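Local coordinates for nucleoprotein (Human coronavirus NL63, PDB 5EPW) that packages the positive-strand viral RNA genome into a helical ribonucleocapsid, this C-terminal domain serving its self-association, at the interface of chains A and B. Sequence-based numbering; all coordinates share one arbitrary frame. Chains: chain A/B, Nucleoprotein.

Contact 1: the interface of chains A and B. Residues chain A 46-49, 112, 115-116; chain B 78, 81-83, 96.
With CG held in the crowded position between its backbone N and carbonyl carbon (chi1 61°), A:Asn48 turns its carboxamide onto the backbone of B:Val83, near the start of strand 82-88. This is part of the dimer interface of the coronavirus nucleocapsid C-terminal domain, in which the hairpin of one subunit packs against loops and helices of the other. The amide is gripped at both ends, much as a neighbouring strand would be: B:Val83 N donates to A:Asn48 OD1 at 2.9 Å, in the carbonyl plane on a lone pair, and A:Asn48 ND2 donates back to B:Val83 O at 2.9 Å, equally well aligned. The two bonds fix the rotation of the amide. A:Met49 places CG anti to its carbonyl carbon (chi1 -64°) and then bends at chi2 and chi3, so the side chain crosses B:Phe78 and B:Val83 at about a right angle. A:Met49 CB lies over the rim of one face of the B:Phe78 ring, A:Met49 SD sits 3.6 Å from B:Val83 CB, and CE touches B:Phe78 CE1 while lying over the outer part of a face of A:Phe112 in its own chain. A:Phe112, CG anti to the backbone N, comes tip to tip with B:Phe78, presenting A:Phe112 CE2 in plane to that ring's edge, 3.8 Å from B:Phe78 CE1. The same tip meets the phenol of B:Tyr96. Water 1 joins A:Met49 N to the carbonyl oxygens of B:Phe78 and B:Ser81, bridging helix 74-79 and the residue just before strand 82-88 to the loop. At the polar end, extended B:Glu82 runs alongside A:Asn46; A:Asn46 ND2 donates to B:Glu82 OE1 at 2.8 Å from above the carboxylate plane.

Contact 2: the interface of chains A and B. Residues chain A 25-28, 40, 74, 77, 96; chain B 69, 71-73, 76, 98, 100.
The indole of A:Trp26 leads this part of the nucleocapsid C-terminal domain dimer interface, reaching from 3-10 helix 25-27 to strand 91-103 and the 69-73 loop of the partner. B:Met100 crosses it at about a right angle and lays its methyl CE over the centre of one face, 3.4 Å from A:Trp26 CD2, a CH-pi contact with both rings. At the indole's edge A:Trp26 NE1 donates to B:Glu69 O at 2.8 Å, in the ring plane and on a carbonyl lone pair, so face and rim are both fixed. A:Trp26 O accepts from B:Asn73 N at 3.2 Å, nearly along the C=O axis. Beyond the indole, the two long strands meet across the chains as an antiparallel pair: A:Tyr96 N to B:Tyr98 O and B:Tyr98 N to A:Tyr96 O, each 2.9 Å. Their phenol side chains lie side by side, pointing the same way. B:Pro72 is wedged against A:Leu77 and B:Tyr98, its CG 3.5 Å from A:Leu77 CD2 and over the outer part of one face of the B:Tyr98 ring. Oblique to B:Ile71, the extended A:Gln74 packs its CB against CG2. Torsions position these groups: A:Trp26 (chi1 59°), B:Met100 (chi1 53°) and B:Asn73 (chi1 76°) all hold CG in the crowded position between backbone N and carbonyl carbon. B:Asn73 thereby caps the start of helix 74-79, its OD1 accepting from B:Ala76 N, while ND2 donates to A:Arg28 O from above that carbonyl's plane. Further out, extended A:Lys27 crosses B:Glu69 obliquely in a salt bridge whose hydrogen bond, NZ to OE1, is weak, supplemented by water 3 between NZ and OE2. Water 2 lies in the plane of the B:Tyr98 ring and links B:Tyr98 OH, the phenol hydroxyl 2.6 Å from it, to A:Arg25 O.

Contact 1: the interface of chains A and B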
# COMPACT_ATOMS: atom_id res chain seq x y z
N ASN A 46 0.45 1.13 -16.70
CA ASN A 46 0.72 0.41 -15.49
C ASN A 46 1.16 1.32 -14.30
O ASN A 46 1.43 0.80 -13.19
CB ASN A 46 1.80 -0.62 -15.71
CG ASN A 46 1.41 -1.74 -16.72
OD1 ASN A 46 2.15 -1.94 -17.72
ND2 ASN A 46 0.29 -2.33 -16.55
N HIS A 47 1.34 2.63 -14.57
CA HIS A 47 1.75 3.64 -13.56
C HIS A 47 0.97 4.89 -13.92
O HIS A 47 1.52 5.81 -14.57
CB HIS A 47 3.26 3.91 -13.60
CG HIS A 47 4.08 2.66 -13.55
ND1 HIS A 47 4.32 1.88 -14.67
CD2 HIS A 47 4.70 2.01 -12.54
CE1 HIS A 47 5.03 0.81 -14.34
NE2 HIS A 47 5.35 0.91 -13.05
N ASN A 48 -0.30 4.93 -13.56
CA ASN A 48 -1.26 5.77 -14.28
C ASN A 48 -1.79 6.99 -13.54
O ASN A 48 -2.61 7.68 -14.09
CB ASN A 48 -2.44 4.94 -14.84
CG ASN A 48 -3.26 4.22 -13.76
OD1 ASN A 48 -2.72 3.79 -12.75
ND2 ASN A 48 -4.50 4.15 -13.91
N MET A 49 -1.41 7.23 -12.28
CA MET A 49 -1.98 8.37 -11.55
C MET A 49 -1.18 9.67 -11.73
O MET A 49 0.01 9.70 -11.67
CB MET A 49 -1.96 8.04 -10.01
CG MET A 49 -2.84 6.86 -9.61
SD MET A 49 -4.57 7.03 -10.03
CE MET A 49 -5.13 8.43 -9.02
N PHE A 112 -9.97 12.49 -6.90
CA PHE A 112 -9.11 11.33 -7.18
C PHE A 112 -9.40 10.66 -8.52
O PHE A 112 -8.43 10.32 -9.25
CB PHE A 112 -9.39 10.30 -6.04
CG PHE A 112 -8.42 9.02 -6.01
CD1 PHE A 112 -8.63 7.94 -6.82
CD2 PHE A 112 -7.33 9.07 -5.21
CE1 PHE A 112 -7.74 6.86 -6.83
CE2 PHE A 112 -6.48 7.94 -5.14
CZ PHE A 112 -6.72 6.86 -5.95
N GLN A 115 -7.56 12.16 -11.47
CA GLN A 115 -6.20 11.89 -11.58
C GLN A 115 -5.88 10.45 -12.16
O GLN A 115 -4.79 10.26 -12.57
CB GLN A 115 -5.58 11.96 -10.17
CG GLN A 115 -5.57 13.45 -9.60
CD GLN A 115 -4.82 14.35 -10.50
OE1 GLN A 115 -3.74 14.09 -10.93
NE2 GLN A 115 -5.44 15.50 -10.79
N ILE A 116 -6.93 9.60 -12.19
CA ILE A 116 -6.74 8.22 -12.73
C ILE A 116 -6.53 8.34 -14.29
O ILE A 116 -7.45 8.82 -14.98
CB ILE A 116 -7.88 7.29 -12.42
CG1 ILE A 116 -8.16 7.20 -10.92
CG2 ILE A 116 -7.55 5.93 -13.07
CD1 ILE A 116 -9.32 6.34 -10.52
N PHE B 78 0.79 5.86 -4.55
CA PHE B 78 0.00 6.69 -5.49
C PHE B 78 0.63 6.75 -6.88
O PHE B 78 -0.06 6.55 -7.88
CB PHE B 78 -0.15 8.10 -4.92
CG PHE B 78 -1.09 8.99 -5.69
CD1 PHE B 78 -2.44 8.93 -5.53
CD2 PHE B 78 -0.55 9.84 -6.58
CE1 PHE B 78 -3.29 9.76 -6.28
CE2 PHE B 78 -1.35 10.71 -7.31
CZ PHE B 78 -2.69 10.68 -7.16
N SER B 81 1.85 2.76 -8.78
CA SER B 81 0.86 1.65 -8.91
C SER B 81 0.06 1.79 -10.20
O SER B 81 -0.10 2.88 -10.78
CB SER B 81 -0.17 1.66 -7.74
OG SER B 81 0.44 1.49 -6.45
N GLU B 82 -0.58 0.70 -10.54
CA GLU B 82 -1.68 0.74 -11.50
C GLU B 82 -2.96 0.81 -10.69
O GLU B 82 -3.29 -0.09 -9.89
CB GLU B 82 -1.70 -0.52 -12.41
CG GLU B 82 -2.85 -0.52 -13.43
CD GLU B 82 -2.71 -1.62 -14.49
OE1 GLU B 82 -1.68 -2.27 -14.51
OE2 GLU B 82 -3.68 -1.75 -15.28
N VAL B 83 -3.81 1.85 -10.91
CA VAL B 83 -5.01 2.07 -10.18
C VAL B 83 -6.25 2.00 -11.05
O VAL B 83 -6.20 2.50 -12.20
CB VAL B 83 -4.97 3.47 -9.49
CG1 VAL B 83 -6.31 3.82 -8.82
CG2 VAL B 83 -3.84 3.62 -8.49
N TYR B 96 -5.59 -0.67 -6.03
CA TYR B 96 -4.18 -0.41 -6.25
C TYR B 96 -3.50 -1.75 -6.49
O TYR B 96 -3.59 -2.64 -5.63
CB TYR B 96 -3.51 0.28 -5.08
CG TYR B 96 -3.96 1.68 -4.72
CD1 TYR B 96 -5.13 1.89 -3.98
CD2 TYR B 96 -3.10 2.76 -5.01
CE1 TYR B 96 -5.44 3.18 -3.56
CE2 TYR B 96 -3.40 4.07 -4.57
CZ TYR B 96 -4.58 4.23 -3.91
OH TYR B 96 -4.89 5.52 -3.46
O HOH W 1 0.38 5.62 -10.47

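Contact 2: the interface of chains A and B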
# COMPACT_ATOMS: atom_id res chain seq x y z
N ARG A 25 13.03 1.93 -4.40
CA ARG A 25 11.99 2.57 -5.13
C ARG A 25 10.65 2.75 -4.32
O ARG A 25 9.97 3.73 -4.48
CB ARG A 25 11.74 1.80 -6.41
CG ARG A 25 10.77 2.40 -7.33
CD ARG A 25 10.91 1.75 -8.75
NE ARG A 25 9.79 2.19 -9.59
CZ ARG A 25 9.75 2.31 -10.93
NH1 ARG A 25 10.86 2.08 -11.64
NH2 ARG A 25 8.66 2.68 -11.56
N TRP A 26 10.38 1.78 -3.45
CA TRP A 26 9.17 1.80 -2.64
C TRP A 26 9.24 2.81 -1.51
O TRP A 26 8.19 3.03 -0.83
CB TRP A 26 8.81 0.41 -2.12
CG TRP A 26 9.91 -0.25 -1.27
CD1 TRP A 26 9.94 -0.35 0.04
CD2 TRP A 26 10.99 -1.09 -1.74
NE1 TRP A 26 11.06 -1.03 0.47
CE2 TRP A 26 11.69 -1.54 -0.62
CE3 TRP A 26 11.39 -1.49 -3.02
CZ2 TRP A 26 12.79 -2.37 -0.71
CZ3 TRP A 26 12.50 -2.32 -3.12
CH2 TRP A 26 13.18 -2.72 -1.97
N LYS A 27 10.44 3.41 -1.25
CA LYS A 27 10.59 4.46 -0.20
C LYS A 27 10.76 5.83 -0.73
O LYS A 27 10.89 6.82 0.03
CB LYS A 27 11.80 4.20 0.68
CG LYS A 27 11.84 2.83 1.32
CD LYS A 27 13.03 2.62 2.25
CE LYS A 27 13.07 1.23 2.78
NZ LYS A 27 14.14 1.11 3.80
N ARG A 28 10.67 6.03 -2.06
CA ARG A 28 10.88 7.39 -2.62
C ARG A 28 9.70 8.29 -2.40
O ARG A 28 8.51 7.82 -2.43
CB ARG A 28 11.33 7.30 -4.09
CG ARG A 28 12.56 6.41 -4.28
CD ARG A 28 13.04 6.36 -5.73
NE ARG A 28 14.14 5.43 -5.82
CZ ARG A 28 14.44 4.63 -6.85
NH1 ARG A 28 13.75 4.72 -7.94
NH2 ARG A 28 15.41 3.71 -6.71
N PHE A 40 10.42 7.49 -10.39
CA PHE A 40 9.56 6.33 -10.75
C PHE A 40 9.69 6.10 -12.26
O PHE A 40 10.48 5.30 -12.65
CB PHE A 40 8.10 6.50 -10.27
CG PHE A 40 7.99 6.69 -8.75
CD1 PHE A 40 8.60 5.76 -7.88
CD2 PHE A 40 7.35 7.77 -8.20
CE1 PHE A 40 8.58 5.94 -6.50
CE2 PHE A 40 7.27 7.89 -6.78
CZ PHE A 40 7.86 6.92 -5.99
N GLN A 74 0.53 2.39 5.77
CA GLN A 74 1.32 1.19 5.62
C GLN A 74 0.68 -0.02 6.30
O GLN A 74 0.75 -1.13 5.77
CB GLN A 74 2.83 1.34 6.05
CG GLN A 74 3.65 2.27 5.09
CD GLN A 74 5.22 2.29 5.24
OE1 GLN A 74 5.83 1.84 6.20
NE2 GLN A 74 5.81 2.69 4.22
N LEU A 77 -2.24 -1.22 4.07
CA LEU A 77 -1.70 -1.89 2.91
C LEU A 77 -1.24 -3.27 3.31
O LEU A 77 -1.45 -4.29 2.59
CB LEU A 77 -0.52 -1.10 2.25
CG LEU A 77 -0.12 -1.64 0.88
CD1 LEU A 77 -1.20 -1.36 -0.13
CD2 LEU A 77 1.11 -0.93 0.49
N TYR A 96 1.39 -6.26 -4.22
CA TYR A 96 0.33 -5.94 -3.33
C TYR A 96 -0.93 -5.60 -4.19
O TYR A 96 -0.91 -4.70 -5.03
CB TYR A 96 0.57 -4.67 -2.46
CG TYR A 96 1.67 -4.76 -1.41
CD1 TYR A 96 3.04 -4.62 -1.75
CD2 TYR A 96 1.33 -4.91 -0.06
CE1 TYR A 96 3.98 -4.68 -0.75
CE2 TYR A 96 2.31 -4.93 0.90
CZ TYR A 96 3.61 -4.81 0.53
OH TYR A 96 4.47 -4.79 1.66
N GLU B 69 9.91 -2.17 6.61
CA GLU B 69 10.96 -1.81 5.65
C GLU B 69 10.60 -2.16 4.18
O GLU B 69 11.22 -1.57 3.23
CB GLU B 69 12.27 -2.56 5.98
CG GLU B 69 12.86 -2.08 7.33
CD GLU B 69 13.38 -0.75 7.32
OE1 GLU B 69 14.36 -0.52 6.62
OE2 GLU B 69 12.73 0.19 7.78
N ILE B 71 7.26 -2.16 2.94
CA ILE B 71 5.88 -1.67 2.63
C ILE B 71 6.08 -0.32 1.99
O ILE B 71 6.71 0.60 2.58
CB ILE B 71 4.98 -1.54 3.92
CG1 ILE B 71 4.93 -2.81 4.74
CG2 ILE B 71 3.59 -1.04 3.41
CD1 ILE B 71 4.25 -2.64 6.06
N PRO B 72 5.55 -0.05 0.73
CA PRO B 72 5.68 1.33 0.23
C PRO B 72 5.01 2.40 1.00
O PRO B 72 3.91 2.12 1.64
CB PRO B 72 5.00 1.28 -1.15
CG PRO B 72 4.12 0.15 -0.99
CD PRO B 72 4.75 -0.92 -0.11
N ASN B 73 5.54 3.60 0.87
CA ASN B 73 4.89 4.74 1.42
C ASN B 73 3.74 5.25 0.60
O ASN B 73 3.48 4.72 -0.51
CB ASN B 73 5.95 5.85 1.78
CG ASN B 73 6.45 6.57 0.57
OD1 ASN B 73 5.60 7.21 -0.22
ND2 ASN B 73 7.75 6.47 0.33
N ALA B 76 4.72 6.71 -2.96
CA ALA B 76 5.15 5.58 -3.85
C ALA B 76 3.93 4.80 -4.33
O ALA B 76 3.72 4.48 -5.49
CB ALA B 76 6.16 4.63 -3.25
N TYR B 98 0.32 -2.86 -6.90
CA TYR B 98 1.67 -2.28 -6.71
C TYR B 98 2.69 -3.45 -6.80
O TYR B 98 2.57 -4.39 -6.02
CB TYR B 98 1.74 -1.52 -5.37
CG TYR B 98 3.13 -0.96 -5.14
CD1 TYR B 98 3.51 0.20 -5.77
CD2 TYR B 98 4.08 -1.69 -4.42
CE1 TYR B 98 4.87 0.68 -5.65
CE2 TYR B 98 5.35 -1.20 -4.26
CZ TYR B 98 5.73 -0.04 -4.86
OH TYR B 98 7.04 0.38 -4.69
N MET B 100 6.87 -4.43 -6.62
CA MET B 100 8.24 -3.98 -6.22
C MET B 100 9.18 -5.14 -6.32
O MET B 100 8.86 -6.31 -6.02
CB MET B 100 8.25 -3.38 -4.82
CG MET B 100 7.65 -4.29 -3.74
SD MET B 100 7.46 -3.52 -2.11
CE MET B 100 9.06 -3.93 -1.34
O HOH W 2 7.46 2.74 -5.68
O HOH W 3 12.44 1.96 5.74

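The C-alpha centres of contact 1 and contact 2 lie about 13 Å apart on one continuous interface. Both draw on helix 74-79 of chain B, through B:Phe78 in contact 1 and B:Ala76 in contact 2, and on its strand 91-103. B:Tyr96 serves in contact 1 and A:Tyr96 in contact 2; because the two-fold axis repeats each contact with chains exchanged, each copy of the residue does both. Contact 1 seats the partner's strand start against a loop and helix 109-115; contact 2 pairs the long strands and secures the N-terminal segment. Together they hold an intertwined dimer, in line with the protein's homo-oligomeric state.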